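Local coordinates for pumilio homolog 23 (PDB 5WZJ), which binds RNA sequence-specifically through pumilio repeats, recognises 18S rRNA, and is thought to regulate translation and mRNA stability, at residues S106-L111 / L156-G161; E126-I131 / Q199-M204; L152-C157 / S163-E168. All coordinates share one frame; numbering follows the deposited sequence.

Contact 1 of 3, residues S106-L111 / L156-G161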
loop_
_atom_site.group_PDB
_atom_site.type_symbol
_atom_site.label_atom_id
_atom_site.label_comp_id
_atom_site.label_asym_id
_atom_site.label_seq_id
_atom_site.Cartn_x
_atom_site.Cartn_y
_atom_site.Cartn_z
ATOM N N SER A 106 14.492 -17.567 8.222
ATOM C CA SER A 106 13.760 -18.803 8.493
ATOM C C SER A 106 13.667 -19.055 9.991
ATOM O O SER A 106 12.642 -19.540 10.481
ATOM C CB SER A 106 14.420 -19.996 7.783
ATOM O OG SER A 106 14.105 -19.993 6.390
ATOM N N ALA A 107 14.721 -18.718 10.741
ATOM C CA ALA A 107 14.644 -18.855 12.194
ATOM C C ALA A 107 13.569 -17.943 12.764
ATOM O O ALA A 107 12.807 -18.350 13.650
ATOM C CB ALA A 107 15.994 -18.555 12.844
ATOM N N LEU A 108 13.477 -16.711 12.245
ATOM C CA LEU A 108 12.468 -15.768 12.718
ATOM C C LEU A 108 11.057 -16.212 12.339
ATOM O O LEU A 108 10.141 -16.154 13.166
ATOM C CB LEU A 108 12.765 -14.369 12.166
ATOM C CG LEU A 108 14.113 -13.787 12.623
ATOM C CD1 LEU A 108 14.379 -12.402 11.988
ATOM C CD2 LEU A 108 14.141 -13.686 14.139
ATOM N N LYS A 109 10.861 -16.649 11.088
ATOM C CA LYS A 109 9.553 -17.138 10.664
ATOM C C LYS A 109 9.108 -18.311 11.515
ATOM O O LYS A 109 7.926 -18.430 11.855
ATOM C CB LYS A 109 9.590 -17.573 9.196
ATOM C CG LYS A 109 9.769 -16.467 8.190
ATOM C CD LYS A 109 9.726 -17.067 6.783
ATOM C CE LYS A 109 9.949 -16.016 5.711
ATOM N NZ LYS A 109 10.022 -16.662 4.359
ATOM N N SER A 110 10.047 -19.205 11.831
ATOM C CA SER A 110 9.754 -20.371 12.654
ATOM C C SER A 110 9.359 -19.971 14.076
ATOM O O SER A 110 8.415 -20.533 14.643
ATOM C CB SER A 110 10.976 -21.294 12.663
ATOM O OG SER A 110 10.727 -22.529 13.319
ATOM N N LEU A 111 10.078 -19.014 14.678
ATOM C CA LEU A 111 9.653 -18.459 15.965
ATOM C C LEU A 111 8.251 -17.887 15.876
ATOM O O LEU A 111 7.432 -18.074 16.784
ATOM C CB LEU A 111 10.599 -17.345 16.414
ATOM C CG LEU A 111 11.789 -17.560 17.315
ATOM C CD1 LEU A 111 12.386 -16.178 17.628
ATOM C CD2 LEU A 111 11.372 -18.290 18.577
ATOM N N LEU A 156 12.181 -6.825 13.754
ATOM C CA LEU A 156 11.334 -5.775 14.310
ATOM C C LEU A 156 9.870 -6.195 14.289
ATOM O O LEU A 156 9.154 -6.025 15.280
ATOM C CB LEU A 156 11.524 -4.469 13.526
ATOM C CG LEU A 156 12.856 -3.734 13.733
ATOM C CD1 LEU A 156 13.134 -2.800 12.556
ATOM C CD2 LEU A 156 12.844 -2.953 15.040
ATOM N N CYS A 157 9.405 -6.737 13.155
ATOM C CA CYS A 157 8.012 -7.171 13.051
ATOM C C CYS A 157 7.694 -8.246 14.082
ATOM O O CYS A 157 6.641 -8.206 14.729
ATOM C CB CYS A 157 7.714 -7.687 11.636
ATOM S SG CYS A 157 7.592 -6.412 10.365
ATOM N N LEU A 158 8.597 -9.211 14.253
ATOM C CA LEU A 158 8.377 -10.265 15.235
ATOM C C LEU A 158 8.278 -9.699 16.653
ATOM O O LEU A 158 7.431 -10.136 17.441
ATOM C CB LEU A 158 9.502 -11.295 15.144
ATOM C CG LEU A 158 9.393 -12.507 16.065
ATOM C CD1 LEU A 158 8.021 -13.127 15.929
ATOM C CD2 LEU A 158 10.488 -13.531 15.748
ATOM N N CYS A 159 9.142 -8.735 17.003
ATOM C CA CYS A 159 9.077 -8.131 18.336
ATOM C C CYS A 159 7.757 -7.403 18.560
ATOM O O CYS A 159 7.266 -7.334 19.693
ATOM C CB CYS A 159 10.245 -7.159 18.548
ATOM S SG CYS A 159 11.882 -7.933 18.668
ATOM N N LYS A 160 7.189 -6.825 17.506
ATOM C CA LYS A 160 5.871 -6.218 17.600
ATOM C C LYS A 160 4.794 -7.282 17.739
ATOM O O LYS A 160 3.684 -6.982 18.183
ATOM C CB LYS A 160 5.631 -5.352 16.361
ATOM C CG LYS A 160 4.268 -4.674 16.252
ATOM C CD LYS A 160 4.007 -3.706 17.395
ATOM C CE LYS A 160 2.673 -2.975 17.174
ATOM N NZ LYS A 160 2.462 -1.906 18.189
ATOM N N GLY A 161 5.111 -8.520 17.384
ATOM C CA GLY A 161 4.155 -9.596 17.403
ATOM C C GLY A 161 3.443 -9.847 16.098
ATOM O O GLY A 161 2.401 -10.508 16.102
#
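Leu158 puts one methyl, CD2, against two leucines of the facing helix, Leu108 and Leu111. Its CG stands anti to the backbone N (chi1 -177°), a torsion that carries the isobutyl branch out from helix 146-160 toward helix 100-112. Leu108 instead keeps CG beside its backbone N (chi1 -62°), which presents its own CD2 to the incoming methyl: Leu158 CD2 lies 4.0 Å from Leu108 CD2, the two side chains meeting aslant. Leu111 is met nearly at right angles, Leu111 CD1 standing 3.8 Å from Leu158 CD2. Leu158 CD2 also lies 3.7 Å from Leu108 O, so it touches main chain as well as side chains. Leu108 and Leu111, nearly one helical turn apart, lie on one face of their helix, and Leu158 packs against both.

Pumilio repeats are short helical units laid side by side into a right-handed superhelix. Here a helix of Pumilio 2 packs on one of Pumilio 3, and leucine suits all three places: each is buried, and a branched, wholly apolar chain fills the interface without a polar group to satisfy. Leu115 covers more of Leu158, while Leu108 also touches Leu155 and the aliphatic part of Arg154. Three residues beyond Leu158 the helix ends in a Schellman motif: Gly161, at positive phi (93°), adopts without strain a conformation in which Gly161 N hydrogen-bonds back to Leu158 O at 2.8 Å.

Contact 2 of 3, residues E126-I131 / Q199-M204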
loop_
_atom_site.group_PDB
_atom_site.type_symbol
_atom_site.label_atom_id
_atom_site.label_comp_id
_atom_site.label_asym_id
_atom_site.label_seq_id
_atom_site.Cartn_x
_atom_site.Cartn_y
_atom_site.Cartn_z
ATOM N N GLU A 126 13.235 -14.996 25.310
ATOM C CA GLU A 126 14.649 -15.244 25.575
ATOM C C GLU A 126 15.440 -15.402 24.273
ATOM O O GLU A 126 16.575 -14.918 24.169
ATOM C CB GLU A 126 14.790 -16.487 26.459
ATOM C CG GLU A 126 16.212 -16.955 26.709
ATOM C CD GLU A 126 16.263 -18.231 27.577
ATOM O OE1 GLU A 126 15.430 -19.148 27.367
ATOM O OE2 GLU A 126 17.134 -18.308 28.472
ATOM N N ALA A 127 14.870 -16.089 23.272
ATOM C CA ALA A 127 15.554 -16.208 21.983
ATOM C C ALA A 127 15.715 -14.842 21.324
ATOM O O ALA A 127 16.789 -14.515 20.805
ATOM C CB ALA A 127 14.791 -17.162 21.060
ATOM N N LEU A 128 14.661 -14.021 21.353
ATOM C CA LEU A 128 14.773 -12.665 20.825
ATOM C C LEU A 128 15.822 -11.859 21.585
ATOM O O LEU A 128 16.599 -11.109 20.981
ATOM C CB LEU A 128 13.419 -11.967 20.875
ATOM C CG LEU A 128 12.354 -12.604 19.986
ATOM C CD1 LEU A 128 11.009 -11.994 20.279
ATOM C CD2 LEU A 128 12.705 -12.416 18.509
ATOM N N HIS A 129 15.882 -12.010 22.910
ATOM C CA HIS A 129 16.866 -11.243 23.668
ATOM C C HIS A 129 18.288 -11.568 23.223
ATOM O O HIS A 129 19.108 -10.663 23.023
ATOM C CB HIS A 129 16.714 -11.485 25.169
ATOM C CG HIS A 129 17.685 -10.694 25.993
ATOM N ND1 HIS A 129 17.560 -9.334 26.188
ATOM C CD2 HIS A 129 18.820 -11.063 26.633
ATOM C CE1 HIS A 129 18.557 -8.904 26.939
ATOM N NE2 HIS A 129 19.340 -9.933 27.218
ATOM N N SER A 130 18.605 -12.856 23.052
ATOM C CA SER A 130 19.970 -13.205 22.667
ATOM C C SER A 130 20.326 -12.590 21.312
ATOM O O SER A 130 21.451 -12.116 21.114
ATOM C CB SER A 130 20.149 -14.728 22.657
ATOM O OG SER A 130 19.295 -15.330 21.705
ATOM N N ILE A 131 19.357 -12.530 20.397
ATOM C CA ILE A 131 19.592 -11.956 19.072
ATOM C C ILE A 131 19.724 -10.437 19.158
ATOM O O ILE A 131 20.636 -9.842 18.574
ATOM C CB ILE A 131 18.458 -12.363 18.109
ATOM C CG1 ILE A 131 18.479 -13.855 17.833
ATOM C CG2 ILE A 131 18.571 -11.634 16.774
ATOM C CD1 ILE A 131 17.320 -14.277 16.936
ATOM N N GLN A 199 0.112 -9.184 21.469
ATOM C CA GLN A 199 0.770 -8.117 22.221
ATOM C C GLN A 199 2.237 -7.984 21.834
ATOM O O GLN A 199 2.817 -6.899 21.960
ATOM C CB GLN A 199 0.638 -8.362 23.727
ATOM N N GLY A 200 2.846 -9.068 21.360
ATOM C CA GLY A 200 4.241 -9.035 20.988
ATOM C C GLY A 200 5.125 -8.965 22.215
ATOM O O GLY A 200 4.762 -9.410 23.306
ATOM N N PHE A 201 6.303 -8.370 22.030
ATOM C CA PHE A 201 7.307 -8.218 23.081
ATOM C C PHE A 201 7.651 -6.734 23.134
ATOM O O PHE A 201 8.692 -6.305 22.616
ATOM C CB PHE A 201 8.512 -9.118 22.805
ATOM C CG PHE A 201 8.115 -10.545 22.557
ATOM C CD1 PHE A 201 7.716 -10.951 21.295
ATOM C CD2 PHE A 201 8.043 -11.448 23.606
ATOM C CE1 PHE A 201 7.289 -12.256 21.060
ATOM C CE2 PHE A 201 7.623 -12.752 23.384
ATOM C CZ PHE A 201 7.243 -13.156 22.106
ATOM N N PRO A 202 6.778 -5.918 23.741
ATOM C CA PRO A 202 6.955 -4.456 23.662
ATOM C C PRO A 202 8.295 -3.984 24.190
ATOM O O PRO A 202 8.933 -3.127 23.567
ATOM C CB PRO A 202 5.787 -3.913 24.509
ATOM C CG PRO A 202 4.747 -4.981 24.448
ATOM C CD PRO A 202 5.538 -6.288 24.447
ATOM N N GLY A 203 8.750 -4.533 25.317
ATOM C CA GLY A 203 10.044 -4.139 25.847
ATOM C C GLY A 203 11.199 -4.521 24.934
ATOM O O GLY A 203 12.209 -3.814 24.874
ATOM N N MET A 204 11.079 -5.647 24.226
ATOM C CA MET A 204 12.146 -6.055 23.317
ATOM C C MET A 204 12.182 -5.162 22.079
ATOM O O MET A 204 13.263 -4.778 21.618
ATOM C CB MET A 204 11.968 -7.520 22.925
ATOM C CG MET A 204 13.199 -8.135 22.260
ATOM S SD MET A 204 14.577 -8.342 23.418
ATOM C CE MET A 204 13.751 -9.215 24.754
#
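Met204 and Leu128 meet through different choices of first torsion. Met204 holds CG anti to its backbone N (chi1 -166°) and then bends at chi2 and chi3, which curls the thioether toward the helix carrying His129. Leu128 instead keeps CG beside its own N (chi1 -64°) and directs CD1 at the ring of Phe201. That methyl, Leu128 CD1, sits over one face of the phenyl ring, displaced toward the rim, 3.9 Å from the centroid of Phe201 and 24° off the ring normal: a CH-pi contact. The nearest ring atom, Phe201 CD1, is 3.6 Å from Leu128 CD1.

Met204 packs beside this pair. Met204 CG rests 4.1 Å from Leu128 CB. Farther along the chain, Met204 SD comes within 3.7 Å of His129 CA. The terminal methyl, Met204 CE, lies 3.8 Å from His129 CB. The imidazole takes part in a Met-aromatic contact at its edge, with Met204 SD 5.2 Å from the ring centroid of His129. An unbranched, flexible chain can follow the helix surface in this way, whereas the histidine at the exposed margin can leave its polar ring near solvent. Phe201 also stacks with Tyr121.

Phe201 occupies the N-cap position of helix 202-213, just after Gly200, whose positive phi suits a residue without a side chain. The contact is thus a helix start docked on the flank of helix 121-137, part of the side-by-side helix packing by which pumilio repeats build their right-handed superhelix, here within the NOP9-like PUF repeat domain.

Contact 3 of 3, residues L152-C157 / S163-E168. With nucleotides of chain B.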
loop_
_atom_site.group_PDB
_atom_site.type_symbol
_atom_site.label_atom_id
_atom_site.label_comp_id
_atom_site.label_asym_id
_atom_site.label_seq_id
_atom_site.Cartn_x
_atom_site.Cartn_y
_atom_site.Cartn_z
ATOM N N LEU A 152 16.581 -7.505 9.836
ATOM C CA LEU A 152 16.191 -6.563 10.890
ATOM C C LEU A 152 14.718 -6.180 10.784
ATOM O O LEU A 152 14.013 -6.127 11.799
ATOM C CB LEU A 152 17.058 -5.300 10.825
ATOM C CG LEU A 152 18.464 -5.363 11.438
ATOM C CD1 LEU A 152 19.240 -4.074 11.161
ATOM C CD2 LEU A 152 18.364 -5.615 12.943
ATOM N N ARG A 153 14.239 -5.921 9.567
ATOM C CA ARG A 153 12.816 -5.667 9.350
ATOM C C ARG A 153 11.957 -6.810 9.882
ATOM O O ARG A 153 10.979 -6.583 10.604
ATOM C CB ARG A 153 12.553 -5.435 7.856
ATOM C CG ARG A 153 12.963 -4.018 7.411
ATOM C CD ARG A 153 12.792 -3.808 5.909
ATOM N NE ARG A 153 14.019 -4.106 5.178
ATOM C CZ ARG A 153 14.095 -4.105 3.850
ATOM N NH1 ARG A 153 13.009 -3.845 3.126
ATOM N NH2 ARG A 153 15.242 -4.370 3.249
ATOM N N ARG A 154 12.299 -8.051 9.520
ATOM C CA ARG A 154 11.533 -9.192 10.019
ATOM C C ARG A 154 11.616 -9.278 11.537
ATOM O O ARG A 154 10.597 -9.481 12.211
ATOM C CB ARG A 154 12.015 -10.496 9.371
ATOM C CG ARG A 154 11.202 -11.734 9.817
ATOM C CD ARG A 154 11.514 -12.980 8.961
ATOM N NE ARG A 154 11.291 -12.751 7.536
ATOM C CZ ARG A 154 10.095 -12.785 6.954
ATOM N NH1 ARG A 154 9.013 -13.031 7.676
ATOM N NH2 ARG A 154 9.975 -12.549 5.657
ATOM N N LEU A 155 12.813 -9.071 12.095
ATOM C CA LEU A 155 12.982 -9.134 13.549
ATOM C C LEU A 155 12.163 -8.064 14.266
ATOM O O LEU A 155 11.553 -8.339 15.304
ATOM C CB LEU A 155 14.457 -8.987 13.907
ATOM C CG LEU A 155 14.767 -8.928 15.395
ATOM C CD1 LEU A 155 14.356 -10.243 16.078
ATOM C CD2 LEU A 155 16.253 -8.634 15.593
ATOM N N LEU A 156 12.181 -6.825 13.754
ATOM C CA LEU A 156 11.334 -5.775 14.310
ATOM C C LEU A 156 9.870 -6.195 14.289
ATOM O O LEU A 156 9.154 -6.025 15.280
ATOM C CB LEU A 156 11.524 -4.469 13.526
ATOM C CG LEU A 156 12.856 -3.734 13.733
ATOM C CD1 LEU A 156 13.134 -2.800 12.556
ATOM C CD2 LEU A 156 12.844 -2.953 15.040
ATOM N N CYS A 157 9.405 -6.737 13.155
ATOM C CA CYS A 157 8.012 -7.171 13.051
ATOM C C CYS A 157 7.694 -8.246 14.082
ATOM O O CYS A 157 6.641 -8.206 14.729
ATOM C CB CYS A 157 7.714 -7.687 11.636
ATOM S SG CYS A 157 7.592 -6.412 10.365
ATOM N N SER A 163 3.427 -11.695 12.497
ATOM C CA SER A 163 4.005 -12.785 11.726
ATOM C C SER A 163 3.659 -12.687 10.251
ATOM O O SER A 163 4.507 -12.971 9.398
ATOM C CB SER A 163 3.524 -14.134 12.278
ATOM O OG SER A 163 2.108 -14.161 12.421
ATOM N N LEU A 164 2.434 -12.264 9.945
ATOM C CA LEU A 164 1.942 -12.204 8.574
ATOM C C LEU A 164 2.673 -11.098 7.818
ATOM O O LEU A 164 2.511 -9.911 8.126
ATOM C CB LEU A 164 0.432 -11.975 8.580
ATOM C CG LEU A 164 -0.422 -12.590 7.462
ATOM C CD1 LEU A 164 -1.008 -11.507 6.555
ATOM C CD2 LEU A 164 0.360 -13.628 6.650
ATOM N N ASP A 165 3.488 -11.494 6.836
ATOM C CA ASP A 165 4.211 -10.531 6.012
ATOM C C ASP A 165 3.241 -9.556 5.367
ATOM O O ASP A 165 2.258 -9.957 4.737
ATOM C CB ASP A 165 5.027 -11.245 4.928
ATOM C CG ASP A 165 6.210 -12.013 5.496
ATOM O OD1 ASP A 165 6.426 -11.930 6.724
ATOM O OD2 ASP A 165 6.939 -12.668 4.715
ATOM N N SER A 166 3.514 -8.270 5.546
ATOM C CA SER A 166 2.753 -7.214 4.903
ATOM C C SER A 166 3.703 -6.424 4.015
ATOM O O SER A 166 4.722 -5.916 4.515
ATOM C CB SER A 166 2.090 -6.310 5.947
ATOM O OG SER A 166 1.874 -5.014 5.429
ATOM N N PRO A 167 3.455 -6.348 2.688
ATOM C CA PRO A 167 4.286 -5.506 1.810
ATOM C C PRO A 167 4.536 -4.116 2.376
ATOM O O PRO A 167 5.665 -3.613 2.349
ATOM C CB PRO A 167 3.464 -5.426 0.515
ATOM C CG PRO A 167 2.459 -6.565 0.584
ATOM C CD PRO A 167 2.593 -7.260 1.915
ATOM N N GLU A 168 3.475 -3.499 2.905
ATOM C CA GLU A 168 3.571 -2.136 3.415
ATOM C C GLU A 168 4.566 -2.036 4.571
ATOM O O GLU A 168 5.298 -1.047 4.684
ATOM C CB GLU A 168 2.183 -1.657 3.839
ATOM C CG GLU A 168 2.116 -0.206 4.271
ATOM C CD GLU A 168 0.872 0.085 5.081
ATOM O OE1 GLU A 168 0.965 0.104 6.331
ATOM O OE2 GLU A 168 -0.203 0.270 4.467
ATOM P P C B 9 14.643 -1.776 -7.045
ATOM O OP1 C B 9 15.434 -2.183 -8.233
ATOM O OP2 C B 9 13.173 -1.998 -7.030
ATOM O "O5'" C B 9 15.200 -2.542 -5.755
ATOM C "C5'" C B 9 16.578 -2.530 -5.394
ATOM C "C4'" C B 9 16.790 -3.354 -4.146
ATOM O "O4'" C B 9 16.113 -2.733 -3.036
ATOM C "C3'" C B 9 16.254 -4.786 -4.218
ATOM O "O3'" C B 9 17.326 -5.664 -4.507
ATOM C "C2'" C B 9 15.631 -5.066 -2.839
ATOM O "O2'" C B 9 16.410 -5.997 -2.095
ATOM C "C1'" C B 9 15.655 -3.699 -2.135
ATOM N N1 C B 9 14.338 -3.286 -1.609
ATOM C C2 C B 9 14.094 -3.617 -0.284
ATOM O O2 C B 9 15.002 -4.218 0.323
ATOM N N3 C B 9 12.907 -3.270 0.278
ATOM C C4 C B 9 11.989 -2.632 -0.447
ATOM N N4 C B 9 10.829 -2.314 0.135
ATOM C C5 C B 9 12.225 -2.282 -1.818
ATOM C C6 C B 9 13.403 -2.626 -2.361
#
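Helix 146-160 and the irregular segment 163-168 that follows it come nearest at Arg154 and Asp165, whose CA atoms are 8.5 Å apart, a gap spanned mainly by the long arginine chain, which bends at chi3. The guanidinium of Arg154 meets the carboxylate end-on in a two-pronged salt bridge: Arg154 NH1 gives a hydrogen bond to Asp165 OD1 at 3.0 Å, on its syn lone pair, and Arg154 NH2 a straighter one to Asp165 OD2 at 3.2 Å. With the two planes 46° apart, OD2 lies in the guanidinium plane and OD1 is 24° out of it. Arginine fits here because its NE also forms a salt bridge with Glu105, and a leucine in its place would probably leave both acids without their cationic mate and the loop less firmly tied.

Arg153, its chain bent at chi3 (-93°) to turn the guanidinium to the base, reads the RNA: from the guanidinium edge Arg153 NH1 donates a hydrogen bond to N3 of C9 of chain B at 2.9 Å, and NH2 another to its O2. Ser149 O and Tyr170 O hold the guanidinium at NE and NH1. Around them, Arg154 lies beside helix 100-112, Leu155 packs on Ile135 of helix 121-137, and Arg153 packs on Leu231 and Thr235 of helix 227-239.

How the contacts relate
Contacts 1 and 3 share Leu156 and Cys157 of helix 146-160, and their centres are 8 Å apart; Lys109 CE lies 3.5 Å from Arg154 CZ, where the leucine packing gives way to the charged surface. Contact 2, centred about 9 Å from contact 1, joins it through Leu128 CD2, 3.7 Å from Leu158 CD2, and through a probable hydrogen bond of 2.7 Å between Phe201 N and Cys159 O. Contacts 2 and 3 are farther apart, 15 Å between centres, with Leu155 packing on Leu128. Only contact 3 includes the RNA base directly; the nearest atoms of contacts 1 and 2 are about 7 and 14 Å from the nucleic acid.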